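5-formyl-3-hydroxy-2-methylpyridine 4-carboxylate 5-dehydrogenase (Mesorhizobium japonicum MAFF 303099, PDB 4OM8) oxidises the pyridine aldehyde FHMPC with NAD(+) to a dicarboxylate during vitamin B6 breakdown, and can also reduce it with NADH to 4-pyridoxate. Local coordinates at residues Leu263-Ser267 with Ala268-Gly272; Ser253-Asp257 with Val258-Val262; Val186-Arg189 with Val190-Ala193; Ala198-Leu201 with Val202-Gly205; Gln291-Arg294 with Ala295-Val299. All blocks are in the same frame, centred on the assembly; numbering follows the deposited sequence.

Interaction 1: residues Leu263-Ser267 with Ala268-Gly272; sequences LEKTS and ASKFG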
loop_
_atom_site.group_PDB
_atom_site.type_symbol
_atom_site.label_atom_id
_atom_site.label_comp_id
_atom_site.label_asym_id
_atom_site.label_seq_id
_atom_site.Cartn_x
_atom_site.Cartn_y
_atom_site.Cartn_z
ATOM N N LEU A 263 18.422 2.330 14.540
ATOM C CA LEU A 263 19.802 2.257 15.030
ATOM C C LEU A 263 19.904 1.312 16.224
ATOM O O LEU A 263 20.847 0.541 16.339
ATOM C CB LEU A 263 20.319 3.656 15.409
ATOM C CG LEU A 263 20.519 4.590 14.217
ATOM C CD1 LEU A 263 20.880 5.999 14.685
ATOM C CD2 LEU A 263 21.583 4.042 13.265
ATOM N N GLU A 264 18.915 1.363 17.113
ATOM C CA GLU A 264 18.906 0.509 18.297
ATOM C C GLU A 264 18.806 -0.972 17.927
ATOM O O GLU A 264 19.554 -1.802 18.447
ATOM C CB GLU A 264 17.753 0.906 19.226
ATOM C CG GLU A 264 17.697 0.106 20.517
ATOM C CD GLU A 264 16.656 0.628 21.487
ATOM O OE1 GLU A 264 16.833 0.428 22.707
ATOM O OE2 GLU A 264 15.660 1.230 21.032
ATOM N N LYS A 265 17.885 -1.300 17.022
ATOM C CA LYS A 265 17.700 -2.685 16.600
ATOM C C LYS A 265 18.954 -3.219 15.935
ATOM O O LYS A 265 19.434 -4.309 16.262
ATOM C CB LYS A 265 16.507 -2.813 15.638
ATOM C CG LYS A 265 15.153 -2.524 16.258
ATOM C CD LYS A 265 14.618 -3.695 17.046
ATOM C CE LYS A 265 13.178 -3.429 17.493
ATOM N NZ LYS A 265 12.625 -4.594 18.230
ATOM N N THR A 266 19.502 -2.450 15.001
ATOM C CA THR A 266 20.661 -2.933 14.240
ATOM C C THR A 266 21.899 -3.026 15.131
ATOM O O THR A 266 22.717 -3.935 14.969
ATOM C CB THR A 266 20.966 -2.044 13.022
ATOM O OG1 THR A 266 21.066 -0.676 13.430
ATOM C CG2 THR A 266 19.862 -2.198 11.953
ATOM N N SER A 267 22.020 -2.108 16.088
ATOM C CA SER A 267 23.148 -2.138 17.017
ATOM C C SER A 267 23.099 -3.418 17.843
ATOM O O SER A 267 24.137 -3.997 18.175
ATOM C CB SER A 267 23.131 -0.912 17.927
ATOM O OG SER A 267 24.191 -0.954 18.877
ATOM N N ALA A 268 21.885 -3.868 18.151
ATOM C CA ALA A 268 21.692 -5.087 18.933
ATOM C C ALA A 268 21.657 -6.340 18.054
ATOM O O ALA A 268 21.319 -7.424 18.535
ATOM C CB ALA A 268 20.409 -4.983 19.766
ATOM N N SER A 269 22.008 -6.183 16.776
ATOM C CA SER A 269 22.104 -7.298 15.830
ATOM C C SER A 269 20.744 -7.933 15.573
ATOM O O SER A 269 20.650 -9.130 15.281
ATOM C CB SER A 269 23.091 -8.368 16.329
ATOM O OG SER A 269 24.365 -7.802 16.601
ATOM N N LYS A 270 19.692 -7.127 15.685
ATOM C CA LYS A 270 18.337 -7.575 15.388
ATOM C C LYS A 270 17.929 -7.091 14.002
ATOM O O LYS A 270 17.369 -6.000 13.855
ATOM C CB LYS A 270 17.360 -7.059 16.437
ATOM C CG LYS A 270 17.673 -7.517 17.852
ATOM C CD LYS A 270 16.773 -6.803 18.851
ATOM C CE LYS A 270 17.104 -7.216 20.278
ATOM N NZ LYS A 270 16.068 -6.744 21.247
ATOM N N PHE A 271 18.214 -7.898 12.990
ATOM C CA PHE A 271 18.093 -7.454 11.603
ATOM C C PHE A 271 16.784 -7.868 10.938
ATOM O O PHE A 271 16.514 -7.454 9.806
ATOM C CB PHE A 271 19.271 -7.974 10.777
ATOM C CG PHE A 271 20.601 -7.494 11.271
ATOM C CD1 PHE A 271 20.875 -6.137 11.351
ATOM C CD2 PHE A 271 21.575 -8.395 11.672
ATOM C CE1 PHE A 271 22.103 -5.683 11.809
ATOM C CE2 PHE A 271 22.803 -7.948 12.135
ATOM C CZ PHE A 271 23.064 -6.586 12.204
ATOM N N GLY A 272 15.984 -8.679 11.621
ATOM C CA GLY A 272 14.720 -9.130 11.057
ATOM C C GLY A 272 14.711 -10.634 10.842
ATOM O O GLY A 272 15.234 -11.382 11.663
HETATM O O HOH W 1 14.634 -4.727 20.482
HETATM O O HOH W 2 24.812 -6.708 19.136
#
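Two lysine ammonium groups, K265 and K270, share one water as the chain turns off its helix: the water accepts from K270 NZ at 2.6 Å and also from K265 NZ. The nitrogens themselves stay 5.1 Å apart, NZ to NZ, and each charge has a second partner, K265 the carbonyl of G278 and K270, weakly, the carboxylate of E277. K265 kinks at its second torsion (chi2 -80°), which brings its CD to 4.2 Å from CD of the extended K270.

The backbone between them closes the helix with a Schellman motif. S269, at positive phi, is the C-prime residue; K270 N reaches back to K265 O at 2.9 Å, and S269 N meets T266 O at 3.0 Å from above the carbonyl plane. That same carbonyl oxygen lies 3.7 Å from F271 CE1, and the phenyl group crosses T266 at about a right angle, with CD1 and CE1 against the methyl CG2. A second water joins S267 O to S269 OG.

The motif turns the chain from helix 260-267 into the loop toward helix 284-305, with T266 and F271 packed on K242 and D239 of the second subunit.

Interaction 2: residues Ser253-Asp257 with Val258-Val262; sequences SNRDD and VAPMV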
loop_
_atom_site.group_PDB
_atom_site.type_symbol
_atom_site.label_atom_id
_atom_site.label_comp_id
_atom_site.label_asym_id
_atom_site.label_seq_id
_atom_site.Cartn_x
_atom_site.Cartn_y
_atom_site.Cartn_z
ATOM N N SER A 253 6.266 13.535 9.703
ATOM C CA SER A 253 7.705 13.436 9.936
ATOM C C SER A 253 8.488 13.837 8.690
ATOM O O SER A 253 8.148 13.453 7.571
ATOM C CB SER A 253 8.092 12.016 10.350
ATOM O OG SER A 253 9.504 11.873 10.415
ATOM N N ASN A 254 9.550 14.608 8.899
ATOM C CA ASN A 254 10.452 14.977 7.822
ATOM C C ASN A 254 11.863 14.489 8.116
ATOM O O ASN A 254 12.844 15.114 7.683
ATOM C CB ASN A 254 10.450 16.489 7.606
ATOM C CG ASN A 254 9.090 17.008 7.190
ATOM O OD1 ASN A 254 8.371 16.356 6.436
ATOM N ND2 ASN A 254 8.725 18.189 7.690
ATOM N N ARG A 255 11.956 13.362 8.828
ATOM C CA ARG A 255 13.251 12.844 9.286
ATOM C C ARG A 255 14.270 12.759 8.150
ATOM O O ARG A 255 13.957 12.312 7.045
ATOM C CB ARG A 255 13.090 11.468 9.945
ATOM C CG ARG A 255 14.441 10.867 10.363
ATOM C CD ARG A 255 14.318 9.670 11.299
ATOM N NE ARG A 255 13.749 10.015 12.601
ATOM C CZ ARG A 255 14.436 10.541 13.613
ATOM N NH1 ARG A 255 15.737 10.822 13.494
ATOM N NH2 ARG A 255 13.814 10.805 14.756
ATOM N N ASP A 256 15.487 13.215 8.434
ATOM C CA ASP A 256 16.540 13.326 7.432
ATOM C C ASP A 256 17.621 12.254 7.536
ATOM O O ASP A 256 18.587 12.286 6.778
ATOM C CB ASP A 256 17.208 14.710 7.540
ATOM C CG ASP A 256 17.767 14.992 8.936
ATOM O OD1 ASP A 256 17.948 14.059 9.740
ATOM O OD2 ASP A 256 18.027 16.178 9.245
ATOM N N ASP A 257 17.472 11.325 8.478
ATOM C CA ASP A 257 18.545 10.375 8.805
ATOM C C ASP A 257 17.944 9.063 9.293
ATOM O O ASP A 257 16.753 8.827 9.090
ATOM C CB ASP A 257 19.488 10.963 9.863
ATOM C CG ASP A 257 18.769 11.355 11.145
ATOM O OD1 ASP A 257 17.572 11.049 11.293
ATOM O OD2 ASP A 257 19.412 11.970 12.025
ATOM N N VAL A 258 18.745 8.216 9.941
ATOM C CA VAL A 258 18.241 6.926 10.406
ATOM C C VAL A 258 17.483 7.116 11.718
ATOM O O VAL A 258 17.938 7.830 12.609
ATOM C CB VAL A 258 19.373 5.893 10.596
ATOM C CG1 VAL A 258 18.796 4.523 10.965
ATOM C CG2 VAL A 258 20.192 5.784 9.340
ATOM N N ALA A 259 16.308 6.503 11.813
ATOM C CA ALA A 259 15.495 6.578 13.021
ATOM C C ALA A 259 16.199 5.910 14.189
ATOM O O ALA A 259 16.806 4.847 14.023
ATOM C CB ALA A 259 14.142 5.924 12.785
ATOM N N PRO A 260 16.131 6.526 15.379
ATOM C CA PRO A 260 16.757 5.941 16.571
ATOM C C PRO A 260 16.399 4.474 16.830
ATOM O O PRO A 260 17.284 3.697 17.203
ATOM C CB PRO A 260 16.231 6.827 17.697
ATOM C CG PRO A 260 16.079 8.170 17.048
ATOM C CD PRO A 260 15.641 7.896 15.621
ATOM N N MET A 261 15.140 4.100 16.628
ATOM C CA MET A 261 14.710 2.729 16.868
ATOM C C MET A 261 15.404 1.767 15.903
ATOM O O MET A 261 15.742 0.640 16.263
ATOM C CB MET A 261 13.189 2.617 16.731
ATOM C CG MET A 261 12.650 1.200 16.823
ATOM S SD MET A 261 10.843 1.141 16.701
ATOM C CE MET A 261 10.527 1.869 15.108
ATOM N N VAL A 262 15.627 2.216 14.675
ATOM C CA VAL A 262 16.320 1.380 13.698
ATOM C C VAL A 262 17.804 1.240 14.073
ATOM O O VAL A 262 18.375 0.153 13.944
ATOM C CB VAL A 262 16.168 1.958 12.263
ATOM C CG1 VAL A 262 17.067 1.241 11.250
ATOM C CG2 VAL A 262 14.718 1.864 11.821
#
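R255 lays one face of its guanidinium over the start of the next helix. P260 CD sits 3.4 Å above that plane, toward the rim of the group, and comes within 3.5 Å of R255 CZ. The two side chains approach from opposite directions, and it is the CD of the proline ring that lies over the guanidinium. Closer to the backbone, the aliphatic part of the arginine does the touching: R255 CD is 3.7 Å from A259 CA and 4.0 Å from A259 CB.

What sets the guanidinium is an ion pair inside the loop. R255 NH1 donates to D257 OD1 at 2.9 Å with an N-H...O angle of 152°; the acceptor lies in the guanidinium plane and uses its syn lone pair, so the bond also limits rotation of the flat group. The carboxylate is brought there by the first torsion of D257 (chi1 58°), which tucks CG between the backbone N and the carbonyl carbon. R255 itself runs extended from the backbone and bends at chi3, -65°, which turns the guanidinium toward D257 and P260. The other terminal nitrogen, NH2, has a long, weak pairing with E203.

One shell further out, S253 OG accepts from R255 N at 3.3 Å in an ST turn that fixes the backbone where the arginine departs. A259 then takes the N-cap position of the helix.

The loop thus bridges helices 238-251 and 260-267, resting on helix 187-203 through A259 and P260, while N254 and D257 bond to R196 and N249 of the second subunit.

Interaction 3: residues Val186-Arg189 with Val190-Ala193; sequences VENR and VLYA
Four backbone bonds carry the contact, each from an amide to the carbonyl four residues earlier: V190 N to V186 O at 3.0 Å, L191 N to E187 O, Y192 N to N188 O at 2.8 Å, and A193 N to R189 O. Together they make the regular ladder of an alpha helix.

The apolar contact is a methyl pair, V186 CG1 and V190 CG2, 4.4 Å apart; the same V190 CG2 also lies 3.5 Å from the carbonyl oxygen V186 O. Y192 sets its ring edge beside the backbone, CD1 standing 3.2 Å from N188 O near the ring plane, so this oxygen has both an amide and an aromatic edge against it. The ring also meets that of Y241 of the second subunit, their planes about 35° apart.

These are the first two turns of helix 187-203, with V186 just ahead of it, in the part of the chain belonging to the C-terminal 3-hydroxyacyl-CoA dehydrogenase family, beside the NAD-binding Rossmann fold. Here E187 and N188 touch H137, a residue inferred to matter for catalysis.

N188 and L191 run side by side in van der Waals contact, the amide oxygen N188 OD1 3.6 Å from the methyl CD2 of L191. The first torsion of N188 (chi1 -84°), with CG beside the backbone N, brings the amide alongside the leucine. Of the charged side chains, E187 bonds to S139, while R189 forms salt bridges with D251 and E197 of the second subunit.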
loop_
_atom_site.group_PDB
_atom_site.type_symbol
_atom_site.label_atom_id
_atom_site.label_comp_id
_atom_site.label_asym_id
_atom_site.label_seq_id
_atom_site.Cartn_x
_atom_site.Cartn_y
_atom_site.Cartn_z
ATOM N N VAL A 186 11.175 5.665 -8.384
ATOM C CA VAL A 186 9.838 6.020 -7.887
ATOM C C VAL A 186 9.369 5.085 -6.780
ATOM O O VAL A 186 8.969 5.552 -5.698
ATOM C CB VAL A 186 8.793 6.038 -9.027
ATOM C CG1 VAL A 186 7.367 6.149 -8.463
ATOM C CG2 VAL A 186 9.108 7.205 -9.962
ATOM N N GLU A 187 9.429 3.780 -7.040
ATOM C CA GLU A 187 8.869 2.781 -6.119
ATOM C C GLU A 187 9.442 2.929 -4.714
ATOM O O GLU A 187 8.704 3.078 -3.729
ATOM C CB GLU A 187 9.131 1.365 -6.644
ATOM C CG GLU A 187 8.622 0.277 -5.742
ATOM C CD GLU A 187 9.180 -1.072 -6.140
ATOM O OE1 GLU A 187 10.412 -1.174 -6.309
ATOM O OE2 GLU A 187 8.393 -2.026 -6.296
ATOM N N ASN A 188 10.760 2.890 -4.595
ATOM C CA ASN A 188 11.319 2.906 -3.255
ATOM C C ASN A 188 11.247 4.295 -2.622
ATOM O O ASN A 188 11.276 4.398 -1.402
ATOM C CB ASN A 188 12.743 2.356 -3.261
ATOM C CG ASN A 188 12.744 0.840 -3.183
ATOM O OD1 ASN A 188 11.911 0.267 -2.482
ATOM N ND2 ASN A 188 13.640 0.183 -3.928
ATOM N N ARG A 189 11.095 5.355 -3.421
ATOM C CA ARG A 189 10.849 6.669 -2.820
ATOM C C ARG A 189 9.502 6.693 -2.120
ATOM O O ARG A 189 9.379 7.135 -0.970
ATOM C CB ARG A 189 10.889 7.783 -3.865
ATOM C CG ARG A 189 12.281 8.055 -4.399
ATOM C CD ARG A 189 12.313 9.310 -5.260
ATOM N NE ARG A 189 12.132 10.557 -4.530
ATOM C CZ ARG A 189 13.126 11.269 -4.011
ATOM N NH1 ARG A 189 14.384 10.871 -4.133
ATOM N NH2 ARG A 189 12.850 12.404 -3.376
ATOM N N VAL A 190 8.478 6.211 -2.813
ATOM C CA VAL A 190 7.158 6.221 -2.217
ATOM C C VAL A 190 7.123 5.238 -1.036
ATOM O O VAL A 190 6.552 5.541 0.019
ATOM C CB VAL A 190 6.071 5.901 -3.258
ATOM C CG1 VAL A 190 4.700 5.845 -2.603
ATOM C CG2 VAL A 190 6.070 6.960 -4.361
ATOM N N LEU A 191 7.782 4.090 -1.179
ATOM C CA LEU A 191 7.839 3.135 -0.075
ATOM C C LEU A 191 8.550 3.714 1.144
ATOM O O LEU A 191 8.076 3.590 2.278
ATOM C CB LEU A 191 8.553 1.851 -0.509
ATOM C CG LEU A 191 8.716 0.803 0.604
ATOM C CD1 LEU A 191 7.364 0.317 1.141
ATOM C CD2 LEU A 191 9.573 -0.369 0.128
ATOM N N TYR A 192 9.695 4.351 0.914
ATOM C CA TYR A 192 10.447 4.887 2.038
ATOM C C TYR A 192 9.733 6.091 2.654
ATOM O O TYR A 192 9.898 6.354 3.836
ATOM C CB TYR A 192 11.897 5.222 1.623
ATOM C CG TYR A 192 12.805 4.017 1.807
ATOM C CD1 TYR A 192 12.620 2.856 1.070
ATOM C CD2 TYR A 192 13.820 4.028 2.753
ATOM C CE1 TYR A 192 13.438 1.740 1.267
ATOM C CE2 TYR A 192 14.631 2.935 2.957
ATOM C CZ TYR A 192 14.444 1.798 2.218
ATOM O OH TYR A 192 15.283 0.728 2.453
ATOM N N ALA A 193 8.898 6.792 1.895
ATOM C CA ALA A 193 8.093 7.848 2.510
ATOM C C ALA A 193 7.048 7.252 3.455
ATOM O O ALA A 193 6.839 7.751 4.561
ATOM C CB ALA A 193 7.429 8.696 1.442
#

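Interaction 4: residues Ala198-Leu201 with Val202-Gly205; sequences AVDL and VERG
Helical bonds run from V202 N to A198 O and from E203 N to V199 O, and R204 N reaches D200 O as the helix gives out; G205, at positive phi, is the C-prime residue of a Schellman motif.

The D200 carboxylate serves both E203 and R204. Its OD2 forms a salt bridge with R204 NE at 3.2 Å, the carboxylate and guanidinium planes turned 34° apart. Water reinforces the pair, donating to D200 OD2 and accepting from R204 NH2 at 3.0 Å, so the two groups are joined both directly and through solvent. The first torsion of R204 (chi1 65°) places CG between the backbone N and carbonyl carbon, 3.1 Å from D200 O, and the chain then runs straight out to NE. The side chain lies alongside L201, whose CD2 comes 3.9 Å from R204 NH2 at its end.

The other oxygen, D200 OD1, faces E203 OE1 across 3.9 Å, with the two carboxylates almost perpendicular at 83°. A second water, donating to D200 OD1 and to E203 OE1, each at 2.7 Å, probably eases this meeting of like charges. E203 has a stronger partner elsewhere: OE2 accepts from the backbone N of M261.

This C-terminal end of helix 187-203 packs A198 and V202 on L212 of helix 209-226 and E203 on the start of helix 260-267, while R204 packs on V182 of the second subunit and its carbonyl accepts from K180 of that subunit.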
loop_
_atom_site.group_PDB
_atom_site.type_symbol
_atom_site.label_atom_id
_atom_site.label_comp_id
_atom_site.label_asym_id
_atom_site.label_seq_id
_atom_site.Cartn_x
_atom_site.Cartn_y
_atom_site.Cartn_z
ATOM N N ALA A 198 5.613 5.568 9.179
ATOM C CA ALA A 198 5.224 4.411 9.984
ATOM C C ALA A 198 6.228 4.162 11.109
ATOM O O ALA A 198 5.842 3.936 12.254
ATOM C CB ALA A 198 5.091 3.173 9.110
ATOM N N VAL A 199 7.513 4.214 10.778
ATOM C CA VAL A 199 8.549 4.004 11.780
ATOM C C VAL A 199 8.466 5.104 12.849
ATOM O O VAL A 199 8.580 4.823 14.041
ATOM C CB VAL A 199 9.940 3.977 11.129
ATOM C CG1 VAL A 199 11.059 4.157 12.183
ATOM C CG2 VAL A 199 10.114 2.666 10.348
ATOM N N ASP A 200 8.245 6.350 12.425
ATOM C CA ASP A 200 8.154 7.452 13.385
ATOM C C ASP A 200 7.008 7.238 14.375
ATOM O O ASP A 200 7.161 7.446 15.581
ATOM C CB ASP A 200 7.981 8.796 12.668
ATOM C CG ASP A 200 8.281 9.971 13.585
ATOM O OD1 ASP A 200 9.396 10.005 14.158
ATOM O OD2 ASP A 200 7.405 10.841 13.755
ATOM N N LEU A 201 5.874 6.761 13.882
ATOM C CA LEU A 201 4.723 6.590 14.749
ATOM C C LEU A 201 4.936 5.465 15.762
ATOM O O LEU A 201 4.505 5.569 16.925
ATOM C CB LEU A 201 3.473 6.333 13.907
ATOM C CG LEU A 201 3.042 7.551 13.078
ATOM C CD1 LEU A 201 2.011 7.162 12.038
ATOM C CD2 LEU A 201 2.493 8.645 13.968
ATOM N N VAL A 202 5.594 4.389 15.338
ATOM C CA VAL A 202 5.902 3.282 16.240
ATOM C C VAL A 202 6.918 3.760 17.269
ATOM O O VAL A 202 6.750 3.572 18.473
ATOM C CB VAL A 202 6.433 2.069 15.473
ATOM C CG1 VAL A 202 7.028 1.032 16.430
ATOM C CG2 VAL A 202 5.314 1.462 14.614
ATOM N N GLU A 203 7.951 4.428 16.779
ATOM C CA GLU A 203 9.049 4.903 17.615
ATOM C C GLU A 203 8.599 5.840 18.730
ATOM O O GLU A 203 9.106 5.754 19.853
ATOM C CB GLU A 203 10.069 5.590 16.713
ATOM C CG GLU A 203 11.259 6.181 17.371
ATOM C CD GLU A 203 12.249 6.624 16.327
ATOM O OE1 GLU A 203 12.102 7.739 15.798
ATOM O OE2 GLU A 203 13.136 5.828 16.002
ATOM N N ARG A 204 7.635 6.714 18.448
ATOM C CA ARG A 204 7.226 7.671 19.470
ATOM C C ARG A 204 5.975 7.228 20.228
ATOM O O ARG A 204 5.349 8.020 20.930
ATOM C CB ARG A 204 7.032 9.056 18.867
ATOM C CG ARG A 204 5.932 9.222 17.864
ATOM C CD ARG A 204 6.237 10.510 17.103
ATOM N NE ARG A 204 5.234 10.909 16.119
ATOM C CZ ARG A 204 4.263 11.789 16.351
ATOM N NH1 ARG A 204 4.140 12.344 17.545
ATOM N NH2 ARG A 204 3.408 12.110 15.385
ATOM N N GLY A 205 5.642 5.950 20.100
ATOM C CA GLY A 205 4.633 5.338 20.953
ATOM C C GLY A 205 3.189 5.640 20.602
ATOM O O GLY A 205 2.305 5.552 21.460
HETATM O O HOH W 3 11.429 8.435 13.271
HETATM O O HOH W 4 4.841 11.095 12.993
#

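Interaction 5: residues Gln291-Arg294 with Ala295-Val299; sequences QAER and ARKLV
Q291 O accepts from A295 N at 3.1 Å, one rung of the regular alpha-helical ladder of helix 284-305, the long helix near the C-terminal end of the chain, along whose surface runs an i, i+3 salt bridge from E293 to R296. The methyl CB of A295 also lies 3.6 Å from Q291 O. A292 O repeats the pattern with R296 N, and R296 CB leans over the same oxygen.

E293 carries the side-chain part of the contact. It leaves the backbone with CG anti to N and then folds at its second torsion (chi2 71°), which brings the carboxylate round to run beside R296. R296, bent at chi3, answers with a side-on grip: its NE donates to E293 OE1 at 3.0 Å, and its NH2 donates to E293 OE2 at 2.8 Å, nearly straight at 173°. Both carboxylate oxygens lie in the guanidinium plane, yet they are approached from above the carboxylate plane, for the two groups are inclined by 55°. The guanidinium is therefore fixed along one edge, while its NH1 has a long, weak pairing with E309 of the second subunit. K297 crosses the same glutamate obliquely, CE reaching to 3.7 Å from E293 OE2, though its NZ stays beyond a salt bridge at 4.5 Å from that oxygen; a water donates to OE2 and accepts weakly from NZ.

R294 sends its extended side chain toward M235 of the second subunit, and its carbonyl takes L298 N. L298 lies over this carbonyl, with CG 3.2 Å from R294 O.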
loop_
_atom_site.group_PDB
_atom_site.type_symbol
_atom_site.label_atom_id
_atom_site.label_comp_id
_atom_site.label_asym_id
_atom_site.label_seq_id
_atom_site.Cartn_x
_atom_site.Cartn_y
_atom_site.Cartn_z
ATOM N N GLN A 291 6.903 -17.556 4.886
ATOM C CA GLN A 291 7.370 -17.417 3.518
ATOM C C GLN A 291 6.447 -18.134 2.526
ATOM O O GLN A 291 6.136 -17.593 1.461
ATOM C CB GLN A 291 8.808 -17.924 3.416
ATOM C CG GLN A 291 9.773 -16.990 4.148
ATOM C CD GLN A 291 11.165 -17.566 4.325
ATOM O OE1 GLN A 291 11.349 -18.786 4.366
ATOM N NE2 GLN A 291 12.151 -16.685 4.465
ATOM N N ALA A 292 5.981 -19.328 2.888
ATOM C CA ALA A 292 5.087 -20.073 2.010
ATOM C C ALA A 292 3.739 -19.372 1.886
ATOM O O ALA A 292 3.179 -19.253 0.790
ATOM C CB ALA A 292 4.897 -21.500 2.525
ATOM N N GLU A 293 3.222 -18.911 3.015
ATOM C CA GLU A 293 1.902 -18.305 3.028
ATOM C C GLU A 293 1.909 -16.950 2.324
ATOM O O GLU A 293 0.947 -16.597 1.635
ATOM C CB GLU A 293 1.387 -18.167 4.456
ATOM C CG GLU A 293 -0.047 -17.702 4.532
ATOM C CD GLU A 293 -1.084 -18.750 4.077
ATOM O OE1 GLU A 293 -0.736 -19.804 3.484
ATOM O OE2 GLU A 293 -2.277 -18.497 4.326
ATOM N N ARG A 294 2.998 -16.195 2.461
ATOM C CA ARG A 294 3.076 -14.927 1.753
ATOM C C ARG A 294 3.156 -15.140 0.246
ATOM O O ARG A 294 2.495 -14.429 -0.519
ATOM C CB ARG A 294 4.268 -14.103 2.256
ATOM C CG ARG A 294 4.036 -13.571 3.672
ATOM C CD ARG A 294 5.348 -13.116 4.327
ATOM N NE ARG A 294 5.077 -12.432 5.583
ATOM C CZ ARG A 294 6.009 -11.991 6.428
ATOM N NH1 ARG A 294 7.290 -12.202 6.175
ATOM N NH2 ARG A 294 5.647 -11.368 7.546
ATOM N N ALA A 295 3.936 -16.125 -0.194
ATOM C CA ALA A 295 4.013 -16.400 -1.628
ATOM C C ALA A 295 2.659 -16.852 -2.169
ATOM O O ALA A 295 2.251 -16.461 -3.268
ATOM C CB ALA A 295 5.075 -17.453 -1.924
ATOM N N ARG A 296 1.956 -17.662 -1.385
ATOM C CA ARG A 296 0.656 -18.163 -1.820
ATOM C C ARG A 296 -0.371 -17.041 -1.934
ATOM O O ARG A 296 -1.088 -16.940 -2.928
ATOM C CB ARG A 296 0.138 -19.230 -0.861
ATOM C CG ARG A 296 -1.171 -19.846 -1.333
ATOM C CD ARG A 296 -1.784 -20.714 -0.259
ATOM N NE ARG A 296 -2.259 -19.931 0.873
ATOM C CZ ARG A 296 -3.341 -19.163 0.851
ATOM N NH1 ARG A 296 -4.065 -19.065 -0.259
ATOM N NH2 ARG A 296 -3.697 -18.493 1.935
ATOM N N LYS A 297 -0.442 -16.193 -0.913
ATOM C CA LYS A 297 -1.333 -15.034 -0.959
ATOM C C LYS A 297 -0.986 -14.055 -2.089
ATOM O O LYS A 297 -1.884 -13.549 -2.763
ATOM C CB LYS A 297 -1.313 -14.289 0.376
ATOM C CG LYS A 297 -2.041 -14.995 1.509
ATOM C CD LYS A 297 -1.846 -14.214 2.792
ATOM C CE LYS A 297 -2.591 -14.800 3.958
ATOM N NZ LYS A 297 -2.163 -14.071 5.187
ATOM N N LEU A 298 0.306 -13.779 -2.291
ATOM C CA LEU A 298 0.702 -12.891 -3.386
ATOM C C LEU A 298 0.208 -13.413 -4.723
ATOM O O LEU A 298 -0.328 -12.649 -5.539
ATOM C CB LEU A 298 2.222 -12.709 -3.427
ATOM C CG LEU A 298 2.813 -11.798 -2.345
ATOM C CD1 LEU A 298 4.328 -11.892 -2.373
ATOM C CD2 LEU A 298 2.355 -10.345 -2.525
ATOM N N VAL A 299 0.366 -14.713 -4.957
ATOM C CA VAL A 299 -0.089 -15.264 -6.226
ATOM C C VAL A 299 -1.614 -15.138 -6.366
ATOM O O VAL A 299 -2.104 -14.686 -7.404
ATOM C CB VAL A 299 0.370 -16.730 -6.396
ATOM C CG1 VAL A 299 -0.375 -17.390 -7.547
ATOM C CG2 VAL A 299 1.880 -16.754 -6.635
HETATM O O HOH W 5 -2.103 -17.084 6.845
#

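Overall arrangement
From the N terminus, interaction 3 opens helix 187-203 beside the Rossmann domain and interaction 4 closes it, their centres 18 Å apart. After three more helices the chain returns in interaction 2, whose loop and helix start touch interaction 4 through M261 and E203, and A259 and V199. Interaction 1 ends the same short helix 260-267, with L263 packed on V258 of interaction 2. Interaction 5 lies on the next helix, 284-305, about 9 Å from interaction 1 between nearest atoms. All five are local and follow in series, so none nests or crosses; all touch the second subunit, placing them along the dimer interface.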